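Local coordinates for protein acyl-CoA thioesterase (Alicyclobacillus acidocaldarius subsp. acidocaldarius, PDB 3RQB) that probably hydrolyses acyl-CoA thioesters through two hot dog domains in one chain, although its function has not been established, at residues G41-T44 / A45-M48; D128-P132 / A133-R137; F215-D218 / P219-F223. One frame throughout, in Å; residues are numbered along the deposited sequence.

Interaction 1. Residues G41-T44 / A45-M48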
ATOM      1  N   GLY B  41       9.693  -8.818   9.426  1.00 48.21           N
ATOM      2  CA  GLY B  41       8.404  -8.509   8.845  1.00 39.26           C
ATOM      3  C   GLY B  41       8.100  -9.294   7.593  1.00 38.87           C
ATOM      4  O   GLY B  41       6.958  -9.678   7.354  1.00 38.30           O
ATOM      5  N   GLY B  42       9.123  -9.527   6.782  1.00 43.74           N
ATOM      6  CA  GLY B  42       8.936 -10.156   5.491  1.00 42.91           C
ATOM      7  C   GLY B  42       8.517 -11.600   5.645  1.00 47.52           C
ATOM      8  O   GLY B  42       7.802 -12.152   4.802  1.00 48.94           O
ATOM      9  N   ILE B  43       8.967 -12.224   6.727  1.00 45.92           N
ATOM     10  CA  ILE B  43       8.613 -13.612   6.950  1.00 44.58           C
ATOM     11  C   ILE B  43       7.192 -13.712   7.460  1.00 43.13           C
ATOM     12  O   ILE B  43       6.452 -14.635   7.105  1.00 46.61           O
ATOM     13  CB  ILE B  43       9.542 -14.292   7.940  1.00 49.23           C
ATOM     14  CG1 ILE B  43       9.684 -15.753   7.542  1.00 50.86           C
ATOM     15  CG2 ILE B  43       9.008 -14.148   9.363  1.00 52.51           C
ATOM     16  CD1 ILE B  43       9.748 -15.937   6.038  1.00 51.40           C
ATOM     17  N   THR B  44       6.817 -12.753   8.297  1.00 39.30           N
ATOM     18  CA  THR B  44       5.479 -12.710   8.848  1.00 41.69           C
ATOM     19  C   THR B  44       4.479 -12.483   7.728  1.00 46.23           C
ATOM     20  O   THR B  44       3.378 -13.024   7.742  1.00 54.40           O
ATOM     21  CB  THR B  44       5.336 -11.568   9.849  1.00 46.46           C
ATOM     22  OG1 THR B  44       6.322 -11.706  10.879  1.00 54.01           O
ATOM     23  CG2 THR B  44       3.941 -11.578  10.458  1.00 45.66           C
ATOM     24  N   ALA B  45       4.873 -11.672   6.758  1.00 46.87           N
ATOM     25  CA  ALA B  45       4.001 -11.334   5.640  1.00 47.34           C
ATOM     26  C   ALA B  45       3.897 -12.494   4.658  1.00 41.08           C
ATOM     27  O   ALA B  45       2.809 -12.786   4.161  1.00 35.37           O
ATOM     28  CB  ALA B  45       4.487 -10.059   4.937  1.00 45.78           C
ATOM     29  N   ALA B  46       5.031 -13.141   4.376  1.00 43.47           N
ATOM     30  CA  ALA B  46       5.056 -14.346   3.549  1.00 41.14           C
ATOM     31  C   ALA B  46       4.130 -15.376   4.182  1.00 43.40           C
ATOM     32  O   ALA B  46       3.235 -15.918   3.537  1.00 39.44           O
ATOM     33  CB  ALA B  46       6.465 -14.890   3.447  1.00 36.23           C
ATOM     34  N   THR B  47       4.333 -15.616   5.470  1.00 47.98           N
ATOM     35  CA  THR B  47       3.406 -16.435   6.240  1.00 51.49           C
ATOM     36  C   THR B  47       1.929 -16.032   6.074  1.00 45.54           C
ATOM     37  O   THR B  47       1.088 -16.885   5.837  1.00 48.77           O
ATOM     38  CB  THR B  47       3.772 -16.419   7.723  1.00 55.76           C
ATOM     39  OG1 THR B  47       5.023 -17.090   7.899  1.00 56.73           O
ATOM     40  CG2 THR B  47       2.705 -17.126   8.524  1.00 57.19           C
HETATM   41  N   MSE B  48       1.610 -14.747   6.200  1.00 44.51           N
HETATM   42  CA  MSE B  48       0.234 -14.284   6.015  1.00 49.25           C
HETATM   43  C   MSE B  48      -0.319 -14.679   4.650  1.00 51.23           C
HETATM   44  O   MSE B  48      -1.518 -14.924   4.513  1.00 50.80           O
HETATM   45  CB  MSE B  48       0.125 -12.763   6.186  1.00 56.60           C
HETATM   46  CG  MSE B  48       0.249 -12.288   7.626  1.00 62.61           C
HETATM   47 SE   MSE B  48      -1.022 -13.173   8.819  0.75 62.00          SE
HETATM   48  CE  MSE B  48      -2.218 -11.669   9.147  1.00 59.57           C
TER
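Thr-47 is bonded twice to the carbonyl oxygen of Ile-43, one helical turn earlier. The backbone bond, Thr-47 N to Ile-43 O, is 2.9 Å long and nearly straight at 167°. Thr-47 OG1 reaches the same Ile-43 O, also at 2.9 Å, and the two donors arrive from opposite faces of the carbonyl plane, each tilted by roughly thirty degrees. The first torsion of Thr-47 accounts for this: OG1 stands anti to its own carbonyl carbon and beside its backbone N (chi1 -67°), which brings the hydroxyl back over the preceding turn and satisfies a buried polar atom within the helix. Ordinary i to i+4 bonds continue on both sides, from Ala-45 N to Gly-41 O, from Ala-46 N to Gly-42 O and from Met-48 N to Thr-44 O, the last at 2.9 Å. Apolar side-chain contact along the turn is slight, limited to Ile-43 CD1 and Ala-46 CB at 4.3 Å.

Farther out, Thr-44 OG1 is likewise turned back, bonding to Phe-40 O. Ile-43 and Ala-46 pack on Phe-12 of helix 11-15, while Thr-44 and Met-48, a selenomethionine in the crystal, press on strands 91-100 and 103-113. A helix whose first turns are buried against antiparallel strands in this way is the central feature of the hot dog fold, here in the N-terminal acyl-CoA thioesterase domain.

Interaction 2. Residues D128-P132 / A133-R137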
ATOM      1  N   ASP B 128      21.097   1.822 -13.896  1.00 69.06           N
ATOM      2  CA  ASP B 128      22.236   1.140 -14.473  1.00 71.83           C
ATOM      3  C   ASP B 128      23.155   0.711 -13.346  1.00 67.37           C
ATOM      4  O   ASP B 128      23.588   1.539 -12.547  1.00 65.41           O
ATOM      5  CB  ASP B 128      22.988   2.035 -15.449  1.00 75.53           C
ATOM      6  CG  ASP B 128      24.058   1.277 -16.208  1.00 82.08           C
ATOM      7  OD1 ASP B 128      23.750   0.183 -16.736  1.00 86.70           O
ATOM      8  OD2 ASP B 128      25.210   1.758 -16.259  1.00 78.15           O
ATOM      9  N   VAL B 129      23.453  -0.584 -13.288  1.00 68.35           N
ATOM     10  CA  VAL B 129      24.217  -1.150 -12.176  1.00 73.20           C
ATOM     11  C   VAL B 129      25.177  -2.251 -12.624  1.00 74.66           C
ATOM     12  O   VAL B 129      24.970  -2.879 -13.667  1.00 84.95           O
ATOM     13  CB  VAL B 129      23.281  -1.760 -11.113  1.00 75.67           C
ATOM     14  CG1 VAL B 129      22.207  -0.764 -10.717  1.00 76.64           C
ATOM     15  CG2 VAL B 129      22.644  -3.044 -11.640  1.00 75.30           C
ATOM     16  N   PRO B 130      26.234  -2.488 -11.834  1.00 64.24           N
ATOM     17  CA  PRO B 130      27.128  -3.615 -12.119  1.00 65.17           C
ATOM     18  C   PRO B 130      26.427  -4.946 -11.859  1.00 63.37           C
ATOM     19  O   PRO B 130      25.400  -4.968 -11.185  1.00 54.68           O
ATOM     20  CB  PRO B 130      28.291  -3.402 -11.135  1.00 59.56           C
ATOM     21  CG  PRO B 130      27.703  -2.588 -10.032  1.00 55.80           C
ATOM     22  CD  PRO B 130      26.686  -1.695 -10.678  1.00 56.33           C
ATOM     23  N   PRO B 131      26.970  -6.044 -12.405  1.00 70.59           N
ATOM     24  CA  PRO B 131      26.407  -7.379 -12.184  1.00 71.21           C
ATOM     25  C   PRO B 131      26.738  -7.888 -10.783  1.00 72.30           C
ATOM     26  O   PRO B 131      27.682  -7.395 -10.157  1.00 73.14           O
ATOM     27  CB  PRO B 131      27.126  -8.244 -13.230  1.00 73.16           C
ATOM     28  CG  PRO B 131      27.875  -7.278 -14.123  1.00 73.54           C
ATOM     29  CD  PRO B 131      28.141  -6.077 -13.295  1.00 72.41           C
ATOM     30  N   PRO B 132      25.976  -8.882 -10.300  1.00 69.25           N
ATOM     31  CA  PRO B 132      26.215  -9.507  -8.992  1.00 70.11           C
ATOM     32  C   PRO B 132      27.654  -9.979  -8.914  1.00 74.38           C
ATOM     33  O   PRO B 132      28.223 -10.107  -7.834  1.00 78.08           O
ATOM     34  CB  PRO B 132      25.277 -10.718  -9.008  1.00 62.20           C
ATOM     35  CG  PRO B 132      24.190 -10.330  -9.942  1.00 55.66           C
ATOM     36  CD  PRO B 132      24.836  -9.490 -11.005  1.00 58.47           C
ATOM     37  N   ALA B 133      28.229 -10.233 -10.084  1.00 73.76           N
ATOM     38  CA  ALA B 133      29.629 -10.601 -10.202  1.00 75.13           C
ATOM     39  C   ALA B 133      30.523  -9.554  -9.543  1.00 72.69           C
ATOM     40  O   ALA B 133      31.325  -9.866  -8.657  1.00 70.52           O
ATOM     41  CB  ALA B 133      29.997 -10.742 -11.674  1.00 76.39           C
ATOM     42  N   ASP B 134      30.370  -8.310  -9.982  1.00 73.81           N
ATOM     43  CA  ASP B 134      31.258  -7.238  -9.561  1.00 76.34           C
ATOM     44  C   ASP B 134      30.985  -6.752  -8.148  1.00 71.74           C
ATOM     45  O   ASP B 134      31.894  -6.293  -7.462  1.00 66.90           O
ATOM     46  CB  ASP B 134      31.179  -6.085 -10.548  1.00 81.97           C
ATOM     47  CG  ASP B 134      31.467  -6.528 -11.960  1.00 87.13           C
ATOM     48  OD1 ASP B 134      32.108  -7.593 -12.120  1.00 85.94           O
ATOM     49  OD2 ASP B 134      31.054  -5.820 -12.902  1.00 90.21           O
ATOM     50  N   VAL B 135      29.733  -6.858  -7.717  1.00 70.02           N
ATOM     51  CA  VAL B 135      29.360  -6.436  -6.374  1.00 62.21           C
ATOM     52  C   VAL B 135      29.627  -7.547  -5.375  1.00 63.90           C
ATOM     53  O   VAL B 135      29.188  -8.680  -5.566  1.00 69.43           O
ATOM     54  CB  VAL B 135      27.876  -6.037  -6.293  1.00 53.78           C
ATOM     55  CG1 VAL B 135      27.547  -5.491  -4.911  1.00 44.30           C
ATOM     56  CG2 VAL B 135      27.549  -5.012  -7.371  1.00 55.71           C
ATOM     57  N   PRO B 136      30.366  -7.222  -4.308  1.00 58.96           N
ATOM     58  CA  PRO B 136      30.677  -8.131  -3.200  1.00 58.06           C
ATOM     59  C   PRO B 136      29.485  -8.310  -2.271  1.00 57.77           C
ATOM     60  O   PRO B 136      28.716  -7.370  -2.054  1.00 57.96           O
ATOM     61  CB  PRO B 136      31.775  -7.387  -2.453  1.00 56.49           C
ATOM     62  CG  PRO B 136      31.418  -5.952  -2.649  1.00 57.04           C
ATOM     63  CD  PRO B 136      30.835  -5.852  -4.044  1.00 54.71           C
ATOM     64  N   ARG B 137      29.340  -9.500  -1.707  1.00 60.07           N
ATOM     65  CA  ARG B 137      28.293  -9.715  -0.727  1.00 55.78           C
ATOM     66  C   ARG B 137      28.541  -8.811   0.475  1.00 55.01           C
ATOM     67  O   ARG B 137      29.682  -8.588   0.898  1.00 51.11           O
ATOM     68  CB  ARG B 137      28.234 -11.176  -0.289  1.00 54.27           C
ATOM     69  CG  ARG B 137      27.205 -11.443   0.795  1.00 52.47           C
ATOM     70  CD  ARG B 137      27.229 -12.884   1.277  1.00 52.50           C
ATOM     71  NE  ARG B 137      25.925 -13.302   1.796  1.00 59.24           N
ATOM     72  CZ  ARG B 137      25.701 -14.446   2.441  1.00 61.44           C
ATOM     73  NH1 ARG B 137      26.700 -15.292   2.661  1.00 63.74           N
ATOM     74  NH2 ARG B 137      24.480 -14.743   2.874  1.00 59.02           N
TER
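The carbonyl oxygen of Pro-131 accepts the backbone N-H of Val-135, and this bond closes the turn. Val-135 N lies 3.2 Å from Pro-131 O, in the carbonyl plane, with a fairly straight N-H...O angle of 158°. A second bond to Pro-131 O, from Asp-134 N at 2.8 Å, is weak because its angle is only 128°. With Pro-132, Ala-133 and Asp-134 all in the helical region of backbone space, the five residues from Pro-131 to Val-135 form an isolated alpha-turn, entered from an extended, polyproline-like run through Pro-130 and Pro-131.

Side chains of the run meet those of the turn. With CG1 of Val-135 anti to the backbone N (chi1 -175°), CG2 falls beside that N and meets Pro-130 CG at 3.6 Å, the two side chains crossing at a slant. Next to this, Asp-134 CB lies 4.0 Å from Pro-130 CB, and Asp-134 turns OD2 toward the CD end of the Pro-131 ring, its CG 3.6 Å from Pro-131 CD. Pro-131 CB and Ala-133 CB touch more loosely at 4.1 Å.

The turn belongs to the loop between strands 121-122 and 150-156. Trp-171 of strand 168-174 supports it, bonding through NE1 to Pro-130 O and packing against Val-129, Pro-132 and Val-135, while Arg-137 NH2 bonds to Tyr-150 O of strand 150-156.

Interaction 3. Residues F215-D218 / P219-F223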
ATOM      1  N   PHE B 215       2.156  -7.483  -6.921  1.00 34.05           N
ATOM      2  CA  PHE B 215       2.978  -8.272  -7.834  1.00 44.02           C
ATOM      3  C   PHE B 215       2.618  -7.910  -9.265  1.00 46.43           C
ATOM      4  O   PHE B 215       1.633  -8.410  -9.792  1.00 42.88           O
ATOM      5  CB  PHE B 215       2.678  -9.762  -7.673  1.00 50.16           C
ATOM      6  CG  PHE B 215       2.785 -10.263  -6.268  1.00 57.25           C
ATOM      7  CD1 PHE B 215       3.964 -10.823  -5.808  1.00 58.40           C
ATOM      8  CD2 PHE B 215       1.697 -10.201  -5.412  1.00 59.78           C
ATOM      9  CE1 PHE B 215       4.072 -11.296  -4.511  1.00 56.00           C
ATOM     10  CE2 PHE B 215       1.794 -10.671  -4.115  1.00 57.83           C
ATOM     11  CZ  PHE B 215       2.985 -11.219  -3.664  1.00 56.11           C
ATOM     12  N   LEU B 216       3.488  -7.162  -9.937  1.00 50.42           N
ATOM     13  CA  LEU B 216       3.175  -6.644 -11.268  1.00 58.95           C
ATOM     14  C   LEU B 216       3.419  -7.688 -12.350  1.00 57.26           C
ATOM     15  O   LEU B 216       2.692  -7.764 -13.350  1.00 58.59           O
ATOM     16  CB  LEU B 216       3.946  -5.345 -11.540  1.00 65.88           C
ATOM     17  CG  LEU B 216       3.546  -4.245 -10.553  1.00 68.23           C
ATOM     18  CD1 LEU B 216       4.678  -3.253 -10.319  1.00 69.00           C
ATOM     19  CD2 LEU B 216       2.269  -3.548 -11.017  1.00 67.93           C
ATOM     20  N   ALA B 217       4.450  -8.494 -12.140  1.00 48.14           N
ATOM     21  CA  ALA B 217       4.793  -9.519 -13.097  1.00 49.40           C
ATOM     22  C   ALA B 217       3.807 -10.666 -12.987  1.00 58.19           C
ATOM     23  O   ALA B 217       3.403 -11.066 -11.882  1.00 59.08           O
ATOM     24  CB  ALA B 217       6.201 -10.007 -12.865  1.00 49.32           C
ATOM     25  N   ASP B 218       3.416 -11.184 -14.146  1.00 59.22           N
ATOM     26  CA  ASP B 218       2.598 -12.382 -14.220  1.00 51.64           C
ATOM     27  C   ASP B 218       3.297 -13.482 -13.452  1.00 42.75           C
ATOM     28  O   ASP B 218       4.522 -13.529 -13.398  1.00 39.59           O
ATOM     29  CB  ASP B 218       2.463 -12.817 -15.677  1.00 60.54           C
ATOM     30  CG  ASP B 218       3.817 -13.033 -16.343  1.00 65.25           C
ATOM     31  OD1 ASP B 218       4.570 -12.036 -16.472  1.00 69.29           O
ATOM     32  OD2 ASP B 218       4.129 -14.186 -16.732  1.00 59.70           O
ATOM     33  N   PRO B 219       2.520 -14.395 -12.877  1.00 52.12           N
ATOM     34  CA  PRO B 219       3.099 -15.515 -12.137  1.00 55.34           C
ATOM     35  C   PRO B 219       4.233 -16.249 -12.873  1.00 58.44           C
ATOM     36  O   PRO B 219       5.235 -16.581 -12.234  1.00 61.86           O
ATOM     37  CB  PRO B 219       1.891 -16.431 -11.928  1.00 55.13           C
ATOM     38  CG  PRO B 219       0.752 -15.478 -11.773  1.00 56.31           C
ATOM     39  CD  PRO B 219       1.052 -14.356 -12.752  1.00 60.21           C
ATOM     40  N   GLU B 220       4.091 -16.479 -14.179  1.00 59.96           N
ATOM     41  CA  GLU B 220       5.055 -17.286 -14.936  1.00 59.90           C
ATOM     42  C   GLU B 220       6.415 -16.618 -14.974  1.00 51.58           C
ATOM     43  O   GLU B 220       7.451 -17.275 -14.824  1.00 46.46           O
ATOM     44  CB  GLU B 220       4.560 -17.542 -16.359  1.00 74.48           C
ATOM     45  CG  GLU B 220       3.214 -18.270 -16.437  1.00 91.85           C
ATOM     46  CD  GLU B 220       2.016 -17.326 -16.563  1.00103.75           C
ATOM     47  OE1 GLU B 220       1.715 -16.583 -15.602  1.00105.18           O
ATOM     48  OE2 GLU B 220       1.367 -17.338 -17.634  1.00110.41           O
ATOM     49  N   THR B 221       6.397 -15.303 -15.170  1.00 50.14           N
ATOM     50  CA  THR B 221       7.609 -14.499 -15.130  1.00 50.59           C
ATOM     51  C   THR B 221       8.311 -14.667 -13.796  1.00 51.69           C
ATOM     52  O   THR B 221       9.519 -14.921 -13.735  1.00 55.80           O
ATOM     53  CB  THR B 221       7.299 -13.008 -15.286  1.00 50.92           C
ATOM     54  OG1 THR B 221       6.879 -12.733 -16.632  1.00 53.12           O
ATOM     55  CG2 THR B 221       8.543 -12.176 -14.943  1.00 45.62           C
ATOM     56  N   ILE B 222       7.545 -14.519 -12.722  1.00 46.02           N
ATOM     57  CA  ILE B 222       8.089 -14.638 -11.374  1.00 46.87           C
ATOM     58  C   ILE B 222       8.858 -15.958 -11.196  1.00 51.23           C
ATOM     59  O   ILE B 222      10.031 -15.970 -10.803  1.00 49.13           O
ATOM     60  CB  ILE B 222       6.972 -14.470 -10.307  1.00 54.18           C
ATOM     61  CG1 ILE B 222       6.568 -12.985 -10.195  1.00 54.12           C
ATOM     62  CG2 ILE B 222       7.428 -15.033  -8.964  1.00 51.85           C
ATOM     63  CD1 ILE B 222       5.251 -12.701  -9.444  1.00 51.14           C
ATOM     64  N   PHE B 223       8.195 -17.064 -11.520  1.00 52.64           N
ATOM     65  CA  PHE B 223       8.778 -18.390 -11.373  1.00 50.58           C
ATOM     66  C   PHE B 223      10.038 -18.562 -12.209  1.00 60.61           C
ATOM     67  O   PHE B 223      11.000 -19.197 -11.779  1.00 66.60           O
ATOM     68  CB  PHE B 223       7.736 -19.434 -11.737  1.00 43.48           C
ATOM     69  CG  PHE B 223       6.516 -19.377 -10.861  1.00 51.92           C
ATOM     70  CD1 PHE B 223       6.612 -18.921  -9.551  1.00 52.25           C
ATOM     71  CD2 PHE B 223       5.271 -19.764 -11.336  1.00 53.71           C
ATOM     72  CE1 PHE B 223       5.491 -18.867  -8.722  1.00 47.21           C
ATOM     73  CE2 PHE B 223       4.141 -19.701 -10.512  1.00 47.79           C
ATOM     74  CZ  PHE B 223       4.255 -19.255  -9.205  1.00 40.38           C
TER
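Asp-218 has an extended backbone and Pro-219 already a helical one, so the chain bends between them into helix 219-224, whose first backbone bond here is Ile-222 N to Asp-218 O, 3.3 Å long and nearly straight (168°). This is a helix N-cap: the Asp-218 carboxylate accepts from Thr-221 N, OD2 to N 3.0 Å. The donor approaches from above the carboxylate plane, 58° out of it. Asp-218 places CG between its backbone N and carbonyl carbon (chi1 56°), which folds the carboxylate over the first turn, crossing the Thr-221 side chain at about a right angle. Thr-221 OG1 also points to Asp-218 OD1, but the modelled separation is too short to be relied on at 2.8 Å resolution.

Glu-220 OE1 lies 3.6 Å from Asp-218 OD2, a pair of like charges that probably costs the cap something. An alanine in place of Asp-218 removes the carboxylate, and Thr-221 N at the start of the helix would probably be left without its capping acceptor, the first turn held less firmly.

Beside the capping residue, Ala-217 CB packs on Thr-221 CG2 at 3.8 Å and on Ile-222 CG1 at 4.0 Å. Ile-222 also touches His-182 and Leu-185 of helix 182-188, whereas Asp-218 packs on His-241 of the second subunit. At the end of the same isoleucine side chain, Ile-222 CD1 meets Phe-215 CB at 4.3 Å.

How the interactions relate
Interactions 1 and 3 are buried, whereas interaction 2 lies at the surface, about 22 Å from the chain centre against about 7 Å for interaction 1. No two of them touch; the nearest pair, 1 and 3, stay about 8 Å apart between nearest atoms. Interaction 1 belongs to the N-terminal domain, the other two to the C-terminal one, and none shares a helix or strand with another. All three are local contacts within one stretch of chain, but differently satisfied: a threonine hydroxyl reinforces a continuous helix in 41-48, a carboxylate caps the start of one in 215-223, and in 128-137, where prolines bring no N-H, ring contacts accompany a single turn.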